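Local structure of Mll8374 protein (3B5E) at residues A[111-117]-A[136-142]; A[160-164]-A[208-212]; A[166-172]-A[196-200]. The protein probably hydrolyses carboxylic esters, as a serine carboxylesterase of the alpha/beta-hydrolase fold. All coordinates share one frame; numbering follows the deposited sequence. Where two conformers were deposited one is given.

Contact 1 (A[111-117]-A[136-142])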
loop_
_atom_site.group_PDB
_atom_site.type_symbol
_atom_site.label_atom_id
_atom_site.label_comp_id
_atom_site.label_asym_id
_atom_site.label_seq_id
_atom_site.Cartn_x
_atom_site.Cartn_y
_atom_site.Cartn_z
ATOM N N ASP A 111 -5.330 -4.735 13.964
ATOM C CA ASP A 111 -6.714 -4.245 14.021
ATOM C C ASP A 111 -6.802 -2.723 14.049
ATOM O O ASP A 111 -7.897 -2.164 14.161
ATOM C CB ASP A 111 -7.449 -4.808 15.247
ATOM C CG ASP A 111 -7.742 -6.279 15.113
ATOM O OD1 ASP A 111 -7.942 -6.731 13.957
ATOM O OD2 ASP A 111 -7.758 -6.970 16.159
ATOM N N HIS A 112 -5.653 -2.059 13.978
ATOM C CA HIS A 112 -5.607 -0.605 13.941
ATOM C C HIS A 112 -4.618 -0.137 12.871
ATOM O O HIS A 112 -4.054 0.957 12.970
ATOM C CB HIS A 112 -5.241 -0.061 15.334
ATOM C CG HIS A 112 -6.354 -0.174 16.328
ATOM N ND1 HIS A 112 -7.186 0.880 16.635
ATOM C CD2 HIS A 112 -6.798 -1.229 17.052
ATOM C CE1 HIS A 112 -8.080 0.485 17.524
ATOM N NE2 HIS A 112 -7.867 -0.790 17.792
ATOM N N ALA A 113 -4.399 -0.966 11.854
ATOM C CA ALA A 113 -3.381 -0.681 10.864
ATOM C C ALA A 113 -4.034 -0.404 9.506
ATOM O O ALA A 113 -5.049 -1.007 9.185
ATOM C CB ALA A 113 -2.443 -1.835 10.764
ATOM N N THR A 114 -3.449 0.525 8.749
ATOM C CA THR A 114 -3.807 0.829 7.363
ATOM C C THR A 114 -2.599 0.570 6.507
ATOM O O THR A 114 -1.475 0.902 6.898
ATOM C CB THR A 114 -4.213 2.300 7.150
ATOM O OG1 THR A 114 -5.318 2.599 8.001
ATOM C CG2 THR A 114 -4.602 2.595 5.637
ATOM N N PHE A 115 -2.843 -0.046 5.357
ATOM C CA PHE A 115 -1.813 -0.285 4.369
ATOM C C PHE A 115 -1.980 0.785 3.283
ATOM O O PHE A 115 -2.970 0.789 2.584
ATOM C CB PHE A 115 -1.903 -1.710 3.843
ATOM C CG PHE A 115 -1.480 -2.734 4.846
ATOM C CD1 PHE A 115 -2.284 -3.039 5.940
ATOM C CD2 PHE A 115 -0.239 -3.372 4.728
ATOM C CE1 PHE A 115 -1.872 -3.978 6.890
ATOM C CE2 PHE A 115 0.177 -4.291 5.680
ATOM C CZ PHE A 115 -0.643 -4.595 6.762
ATOM N N LEU A 116 -0.994 1.676 3.182
ATOM C CA LEU A 116 -0.986 2.805 2.237
ATOM C C LEU A 116 0.104 2.593 1.180
ATOM O O LEU A 116 1.299 2.684 1.490
ATOM C CB LEU A 116 -0.777 4.131 2.996
ATOM C CG LEU A 116 -0.555 5.439 2.195
ATOM C CD1 LEU A 116 -1.847 5.874 1.442
ATOM C CD2 LEU A 116 0.001 6.584 3.061
ATOM N N GLY A 117 -0.318 2.340 -0.070
ATOM C CA GLY A 117 0.591 2.112 -1.187
ATOM C C GLY A 117 0.389 3.138 -2.282
ATOM O O GLY A 117 -0.721 3.647 -2.508
ATOM N N VAL A 136 -4.788 -7.617 5.981
ATOM C CA VAL A 136 -5.252 -6.264 5.711
ATOM C C VAL A 136 -6.713 -6.074 6.135
ATOM O O VAL A 136 -7.573 -6.890 5.796
ATOM C CB VAL A 136 -5.027 -5.904 4.233
ATOM C CG1 VAL A 136 -5.473 -4.455 3.943
ATOM C CG2 VAL A 136 -3.552 -6.098 3.861
ATOM N N ARG A 137 -6.963 -5.016 6.918
ATOM C CA ARG A 137 -8.317 -4.549 7.271
ATOM C C ARG A 137 -8.690 -3.210 6.613
ATOM O O ARG A 137 -9.861 -2.938 6.391
ATOM C CB ARG A 137 -8.462 -4.350 8.784
ATOM C CG ARG A 137 -8.640 -5.626 9.602
ATOM C CD ARG A 137 -7.318 -6.385 9.818
ATOM N NE ARG A 137 -7.292 -7.152 11.077
ATOM C CZ ARG A 137 -6.348 -8.040 11.413
ATOM N NH1 ARG A 137 -5.348 -8.320 10.580
ATOM N NH2 ARG A 137 -6.408 -8.670 12.589
ATOM N N LEU A 138 -7.679 -2.398 6.327
ATOM C CA LEU A 138 -7.834 -1.049 5.792
ATOM C C LEU A 138 -6.717 -0.819 4.791
ATOM O O LEU A 138 -5.550 -1.029 5.118
ATOM C CB LEU A 138 -7.723 0.002 6.906
ATOM C CG LEU A 138 -8.786 0.126 8.013
ATOM C CD1 LEU A 138 -8.426 1.276 8.964
ATOM C CD2 LEU A 138 -10.176 0.337 7.426
ATOM N N ALA A 139 -7.070 -0.426 3.567
ATOM C CA ALA A 139 -6.087 -0.190 2.518
ATOM C C ALA A 139 -6.392 1.128 1.815
ATOM O O ALA A 139 -7.545 1.410 1.506
ATOM C CB ALA A 139 -6.091 -1.303 1.497
ATOM N N ALA A 140 -5.355 1.909 1.564
ATOM C CA ALA A 140 -5.445 3.162 0.801
ATOM C C ALA A 140 -4.518 2.986 -0.399
ATOM O O ALA A 140 -3.287 2.852 -0.239
ATOM C CB ALA A 140 -5.038 4.354 1.619
ATOM N N LEU A 141 -5.128 2.959 -1.592
ATOM C CA LEU A 141 -4.451 2.595 -2.810
ATOM C C LEU A 141 -4.394 3.828 -3.718
ATOM O O LEU A 141 -5.416 4.247 -4.280
ATOM C CB LEU A 141 -5.199 1.459 -3.542
ATOM C CG LEU A 141 -5.509 0.175 -2.746
ATOM C CD1 LEU A 141 -6.235 -0.833 -3.615
ATOM C CD2 LEU A 141 -4.276 -0.474 -2.138
ATOM N N LEU A 142 -3.205 4.392 -3.872
ATOM C CA LEU A 142 -3.035 5.632 -4.634
ATOM C C LEU A 142 -2.521 5.271 -6.026
ATOM O O LEU A 142 -1.458 4.653 -6.154
ATOM C CB LEU A 142 -2.071 6.568 -3.930
ATOM C CG LEU A 142 -2.421 6.940 -2.487
ATOM C CD1 LEU A 142 -1.415 7.972 -1.952
ATOM C CD2 LEU A 142 -3.871 7.418 -2.366
HETATM O O HOH W 1 -5.110 -3.364 7.989
#

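Contact 2 (A[160-164]-A[208-212])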
loop_
_atom_site.group_PDB
_atom_site.type_symbol
_atom_site.label_atom_id
_atom_site.label_comp_id
_atom_site.label_asym_id
_atom_site.label_seq_id
_atom_site.Cartn_x
_atom_site.Cartn_y
_atom_site.Cartn_z
ATOM N N ARG A 160 -12.260 -2.319 4.244
ATOM C CA ARG A 160 -12.472 -1.047 3.607
ATOM C C ARG A 160 -11.237 -0.674 2.795
ATOM O O ARG A 160 -10.103 -0.638 3.331
ATOM C CB ARG A 160 -12.746 0.028 4.651
ATOM C CG ARG A 160 -14.050 -0.162 5.410
ATOM C CD ARG A 160 -14.057 0.801 6.640
ATOM N NE ARG A 160 -14.219 2.218 6.239
ATOM C CZ ARG A 160 -13.392 3.254 6.484
ATOM N NH1 ARG A 160 -12.242 3.162 7.154
ATOM N NH2 ARG A 160 -13.752 4.436 6.032
ATOM N N THR A 161 -11.475 -0.367 1.523
ATOM C CA THR A 161 -10.440 0.034 0.602
ATOM C C THR A 161 -10.781 1.410 0.036
ATOM O O THR A 161 -11.914 1.644 -0.412
ATOM C CB THR A 161 -10.329 -0.966 -0.546
ATOM O OG1 THR A 161 -10.372 -2.301 -0.019
ATOM C CG2 THR A 161 -9.033 -0.745 -1.311
ATOM N N LEU A 162 -9.815 2.326 0.104
ATOM C CA LEU A 162 -9.890 3.601 -0.554
ATOM C C LEU A 162 -8.993 3.507 -1.809
ATOM O O LEU A 162 -7.881 2.984 -1.729
ATOM C CB LEU A 162 -9.399 4.717 0.382
ATOM C CG LEU A 162 -9.175 6.082 -0.222
ATOM C CD1 LEU A 162 -10.498 6.818 -0.596
ATOM C CD2 LEU A 162 -8.332 6.903 0.754
ATOM N N ILE A 163 -9.497 4.011 -2.949
ATOM C CA ILE A 163 -8.749 4.137 -4.202
ATOM C C ILE A 163 -8.779 5.596 -4.612
ATOM O O ILE A 163 -9.865 6.242 -4.573
ATOM C CB ILE A 163 -9.362 3.236 -5.329
ATOM C CG1 ILE A 163 -9.188 1.754 -4.981
ATOM C CG2 ILE A 163 -8.776 3.616 -6.703
ATOM C CD1 ILE A 163 -10.041 0.831 -5.848
ATOM N N ILE A 164 -7.609 6.167 -4.931
ATOM C CA ILE A 164 -7.572 7.505 -5.500
ATOM C C ILE A 164 -6.896 7.484 -6.853
ATOM O O ILE A 164 -5.698 7.183 -6.957
ATOM C CB ILE A 164 -6.854 8.498 -4.616
ATOM C CG1 ILE A 164 -7.358 8.410 -3.177
ATOM C CG2 ILE A 164 -7.026 9.948 -5.208
ATOM C CD1 ILE A 164 -6.793 9.499 -2.270
ATOM N N ILE A 208 -7.854 13.489 1.339
ATOM C CA ILE A 208 -8.840 12.419 1.160
ATOM C C ILE A 208 -8.599 11.236 2.105
ATOM O O ILE A 208 -9.549 10.747 2.729
ATOM C CB ILE A 208 -8.899 11.922 -0.290
ATOM C CG1 ILE A 208 -9.557 12.997 -1.194
ATOM C CG2 ILE A 208 -9.665 10.620 -0.396
ATOM C CD1 ILE A 208 -9.408 12.730 -2.706
ATOM N N VAL A 209 -7.358 10.759 2.203
ATOM C CA VAL A 209 -7.060 9.624 3.108
ATOM C C VAL A 209 -7.491 9.971 4.574
ATOM O O VAL A 209 -8.118 9.168 5.278
ATOM C CB VAL A 209 -5.574 9.182 3.062
ATOM C CG1 VAL A 209 -5.329 8.018 4.064
ATOM C CG2 VAL A 209 -5.118 8.808 1.638
ATOM N N ARG A 210 -7.164 11.175 5.007
ATOM C CA ARG A 210 -7.579 11.666 6.316
ATOM C C ARG A 210 -9.062 11.639 6.528
ATOM O O ARG A 210 -9.531 11.140 7.559
ATOM C CB ARG A 210 -7.136 13.094 6.503
ATOM C CG ARG A 210 -5.994 13.215 7.373
ATOM C CD ARG A 210 -5.423 14.589 7.265
ATOM N NE ARG A 210 -6.059 15.466 8.211
ATOM C CZ ARG A 210 -5.816 15.478 9.515
ATOM N NH1 ARG A 210 -4.946 14.630 10.059
ATOM N NH2 ARG A 210 -6.466 16.347 10.282
ATOM N N GLN A 211 -9.783 12.181 5.545
ATOM C CA GLN A 211 -11.261 12.224 5.512
ATOM C C GLN A 211 -11.887 10.815 5.548
ATOM O O GLN A 211 -12.910 10.576 6.193
ATOM C CB GLN A 211 -11.725 13.003 4.251
ATOM C CG GLN A 211 -11.567 14.546 4.368
ATOM C CD GLN A 211 -11.362 15.342 3.034
ATOM O OE1 GLN A 211 -11.339 14.792 1.912
ATOM N NE2 GLN A 211 -11.201 16.662 3.181
ATOM N N TRP A 212 -11.267 9.892 4.824
ATOM C CA TRP A 212 -11.692 8.494 4.774
ATOM C C TRP A 212 -11.427 7.785 6.098
ATOM O O TRP A 212 -12.293 7.052 6.581
ATOM C CB TRP A 212 -10.953 7.807 3.657
ATOM C CG TRP A 212 -11.128 6.353 3.532
ATOM C CD1 TRP A 212 -12.185 5.696 3.005
ATOM C CD2 TRP A 212 -10.163 5.363 3.870
ATOM N NE1 TRP A 212 -11.949 4.335 3.020
ATOM C CE2 TRP A 212 -10.711 4.113 3.552
ATOM C CE3 TRP A 212 -8.882 5.419 4.422
ATOM C CZ2 TRP A 212 -10.015 2.918 3.758
ATOM C CZ3 TRP A 212 -8.190 4.235 4.630
ATOM C CH2 TRP A 212 -8.762 3.007 4.303
HETATM O O HOH W 2 -13.857 2.295 2.087
#

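Contact 3 (A[166-172]-A[196-200]). With EDO (1,2-ethanediol), chain F.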
loop_
_atom_site.group_PDB
_atom_site.type_symbol
_atom_site.label_atom_id
_atom_site.label_comp_id
_atom_site.label_asym_id
_atom_site.label_seq_id
_atom_site.Cartn_x
_atom_site.Cartn_y
_atom_site.Cartn_z
ATOM N N GLY A 166 -6.142 9.408 -10.610
ATOM C CA GLY A 166 -5.898 10.737 -11.122
ATOM C C GLY A 166 -6.593 10.957 -12.460
ATOM O O GLY A 166 -6.384 10.214 -13.393
ATOM N N ALA A 167 -7.386 12.022 -12.581
ATOM C CA ALA A 167 -8.101 12.345 -13.866
ATOM C C ALA A 167 -7.122 12.575 -14.997
ATOM O O ALA A 167 -7.412 12.265 -16.153
ATOM C CB ALA A 167 -8.981 13.653 -13.700
ATOM N N ALA A 168 -5.956 13.118 -14.648
ATOM C CA ALA A 168 -4.914 13.490 -15.602
ATOM C C ALA A 168 -3.888 12.364 -15.762
ATOM O O ALA A 168 -2.878 12.533 -16.433
ATOM C CB ALA A 168 -4.230 14.786 -15.151
ATOM N N ASP A 169 -4.143 11.217 -15.115
ATOM C CA ASP A 169 -3.266 10.040 -15.181
ATOM C C ASP A 169 -3.625 9.304 -16.463
ATOM O O ASP A 169 -4.447 8.408 -16.497
ATOM C CB ASP A 169 -3.431 9.179 -13.929
ATOM C CG ASP A 169 -2.379 8.053 -13.831
ATOM O OD1 ASP A 169 -1.651 7.787 -14.852
ATOM O OD2 ASP A 169 -2.288 7.464 -12.732
ATOM N N GLU A 170 -3.030 9.759 -17.554
ATOM C CA GLU A 170 -3.382 9.314 -18.898
ATOM C C GLU A 170 -3.107 7.815 -19.119
ATOM O O GLU A 170 -3.927 7.094 -19.699
ATOM C CB GLU A 170 -2.583 10.159 -19.884
ATOM C CG GLU A 170 -2.912 9.997 -21.327
ATOM C CD GLU A 170 -2.038 10.914 -22.222
ATOM O OE1 GLU A 170 -0.832 11.127 -21.891
ATOM O OE2 GLU A 170 -2.549 11.400 -23.256
ATOM N N THR A 171 -1.999 7.347 -18.572
ATOM C CA THR A 171 -1.536 5.987 -18.791
ATOM C C THR A 171 -2.340 4.979 -17.959
ATOM O O THR A 171 -2.735 3.938 -18.464
ATOM C CB THR A 171 -0.020 5.857 -18.460
ATOM O OG1 THR A 171 0.721 6.780 -19.259
ATOM C CG2 THR A 171 0.520 4.430 -18.726
ATOM N N TYR A 172 -2.549 5.287 -16.684
ATOM C CA TYR A 172 -3.083 4.313 -15.725
ATOM C C TYR A 172 -4.521 4.529 -15.271
ATOM O O TYR A 172 -5.155 3.567 -14.791
ATOM C CB TYR A 172 -2.163 4.261 -14.510
ATOM C CG TYR A 172 -0.787 3.830 -14.915
ATOM C CD1 TYR A 172 -0.579 2.554 -15.415
ATOM C CD2 TYR A 172 0.305 4.687 -14.810
ATOM C CE1 TYR A 172 0.676 2.118 -15.832
ATOM C CE2 TYR A 172 1.584 4.262 -15.238
ATOM C CZ TYR A 172 1.754 2.970 -15.731
ATOM O OH TYR A 172 2.984 2.506 -16.127
ATOM N N PRO A 196 -8.366 15.812 -9.739
ATOM C CA PRO A 196 -7.799 16.412 -10.972
ATOM C C PRO A 196 -6.325 16.106 -11.259
ATOM O O PRO A 196 -5.866 16.325 -12.382
ATOM C CB PRO A 196 -8.022 17.923 -10.771
ATOM C CG PRO A 196 -9.149 17.992 -9.730
ATOM C CD PRO A 196 -8.918 16.832 -8.827
ATOM N N SER A 197 -5.620 15.590 -10.264
ATOM C CA SER A 197 -4.202 15.232 -10.384
ATOM C C SER A 197 -3.900 14.198 -11.452
ATOM O O SER A 197 -4.783 13.462 -11.931
ATOM C CB SER A 197 -3.676 14.730 -9.023
ATOM O OG SER A 197 -3.795 15.777 -8.115
ATOM N N GLY A 198 -2.638 14.175 -11.870
ATOM C CA GLY A 198 -2.127 13.091 -12.677
ATOM C C GLY A 198 -1.669 11.897 -11.865
ATOM O O GLY A 198 -2.256 11.539 -10.838
ATOM N N HIS A 199 -0.607 11.254 -12.340
ATOM C CA HIS A 199 -0.037 10.105 -11.629
ATOM C C HIS A 199 0.734 10.484 -10.345
ATOM O O HIS A 199 0.911 9.646 -9.485
ATOM C CB HIS A 199 0.855 9.294 -12.559
ATOM C CG HIS A 199 1.168 7.943 -12.024
ATOM N ND1 HIS A 199 0.220 6.951 -11.925
ATOM C CD2 HIS A 199 2.320 7.420 -11.536
ATOM C CE1 HIS A 199 0.775 5.867 -11.413
ATOM N NE2 HIS A 199 2.042 6.134 -11.147
ATOM N N ASP A 200 1.146 11.738 -10.214
ATOM C CA ASP A 200 1.828 12.189 -9.020
ATOM C C ASP A 200 0.830 12.305 -7.872
ATOM O O ASP A 200 -0.358 12.562 -8.082
ATOM C CB ASP A 200 2.475 13.569 -9.209
ATOM C CG ASP A 200 3.786 13.528 -10.016
ATOM O OD1 ASP A 200 4.272 12.431 -10.409
ATOM O OD2 ASP A 200 4.347 14.636 -10.249
HETATM C C1 EDO F . 1.934 13.455 -12.979
HETATM O O1 EDO F . 0.950 14.155 -12.158
HETATM C C2 EDO F . 1.547 13.264 -14.454
HETATM O O2 EDO F . 0.724 12.102 -14.672
#

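Contact 1 (A[111-117]-A[136-142])
CG2 of Val136 is the bump that rests on the flat face of the Phe115 ring, 4.0 Å from its centroid and 14° off the normal, a CH-pi contact. Further along, the two strands run parallel at -16°, and their side chains alternate between two faces. On the face of Leu116 and Ala140, the small methyl of Ala140 leaves a hollow that CD1 of Leu116 fills in the conformer described, CD1 to CB 3.5 Å. With CG anti to the backbone N (chi1 172°), this copy of Leu116 swings the branch over its neighbour, where it also touches CD1 of Leu142. Leu138 brings CD1 against OG1 of Thr114, while Gly117, with no side chain, meets the other strand through its backbone alone. Four straight hydrogen bonds, from Phe115 N to Leu138 O through to Leu142 N to Gly117 O (2.9 Å), zip the strands. At the N-terminal end of the pair water 1 links Ala113 O to Arg137 N, and beyond it Arg137 NH2 forms a salt bridge to Asp111 OD1 (2.8 Å), reached from above the carboxylate plane. The pair closes a beta-alpha-beta crossover around helix 120-131, whose Val125 and Leu128 cover Phe115 and Val136; Trp212 of helix 203-214 packs on Thr114 and Leu138, and strands 32-36 and 160-166 flank the two in the sheet.

Contact 2 (A[160-164]-A[208-212])
Ile208 begins the face that helix 203-214 lays on strand 160-166 of the central sheet, a helix-on-sheet layer of an alpha/beta-hydrolase fold; the two segments run nearly antiparallel, their axes 10.0 Å apart at 159°. Ile208 and Ile164 reach toward each other tip to tip, with CG2 of Ile208 3.6 Å from CD1 of Ile164. The same CG2 also meets CD1 of Leu162, whose side chain crosses that of Ile208 at about a right angle, so one methyl serves two strand residues on the same face. Val209, next along, offers CG2 to the other branch of Leu162, CD2, at 3.8 Å, and Leu162 is thus forked between two successive helix residues. Trp212, one helical turn after Ile208, brings the indole to the strand. Its CG is anti to the backbone N, which lays the ring between two strand side chains. Against one face rests Leu162, its CB 3.5 Å from the centroid of the five-membered ring and nearly over its centre, a CH-pi contact. On the opposite face the guanidinium of Arg160 lies flat, planes 15° apart, in a cation-pi stack that its chain reaches by bending at chi3. The indole is therefore sandwiched between an aliphatic and a probably positive layer, and its N-H is satisfied by water 2, which NE1 meets at 2.9 Å and which donates in turn to Thr161 O. Arg160 also closes on the helix backbone: NH2 donates to Trp212 O at 3.0 Å with an N-H...O angle of 169°, the oxygen lying in the guanidinium plane while the donor stands above the carbonyl plane.

Contact 3 (A[166-172]-A[196-200])
Asp169 and His199 both carry CG anti to the backbone N (chi1 -171° and -165°), and from their two loops the side chains run side by side. His199 ND1 donates to Asp169 OD2 at 2.7 Å and 170°; the oxygen lies in the imidazole plane, but the nitrogen stands above the carboxylate plane. The other oxygen, OD1, accepts from Tyr172 N at 3.2 Å, an Asx motif; with the His199 bond on OD2, both oxygens are held, restraining the carboxylate's rotation. Tyr172 in turn brings CD2 to 3.6 Å from His199 CE1, the rings oblique. Replacing Asp169 with an alanine removes both oxygens and is likely to leave His199 ND1 and Tyr172 N without their acceptor and the imidazole freer to turn. Between the loop backbones, Ala168 N in the type I turn 166-169 donates to Ser197 O (3.0 Å); a 1,2-ethanediol, probably from the crystallisation liquor, accepts from His199 N with O2 and from Asp200 N with O1. His199 NE2 is hydrogen-bonded to Ser119 OG on a probable nucleophile elbow, consistent with a Ser-His-Asp catalytic triad. The two loops follow neighbouring parallel strands 160-166 and 189-195 and lead into helices 176-185 and 203-214.

In the fold
From the N terminus, contact 1 closes first, joining strands 113-118 and 138-142 across helix 120-131 near the middle of the sheet. Contact 2 opens only after it, at strand 160-166, and closes a far longer loop when helix 203-214 returns over the sheet. Contact 3 nests inside that loop, tying together the turns after strands 160-166 and 189-195. Contacts 1 and 2 touch directly, since strands 138-142 and 160-166 are neighbours: Ala139 O lies 2.8 Å from Leu162 N, a probable hydrogen bond. Contact 3 lies about 17 Å from contact 2, centre to centre, at the C-terminal ends of the strands, where contact 1 also ends, on Gly117 of the probable nucleophile elbow.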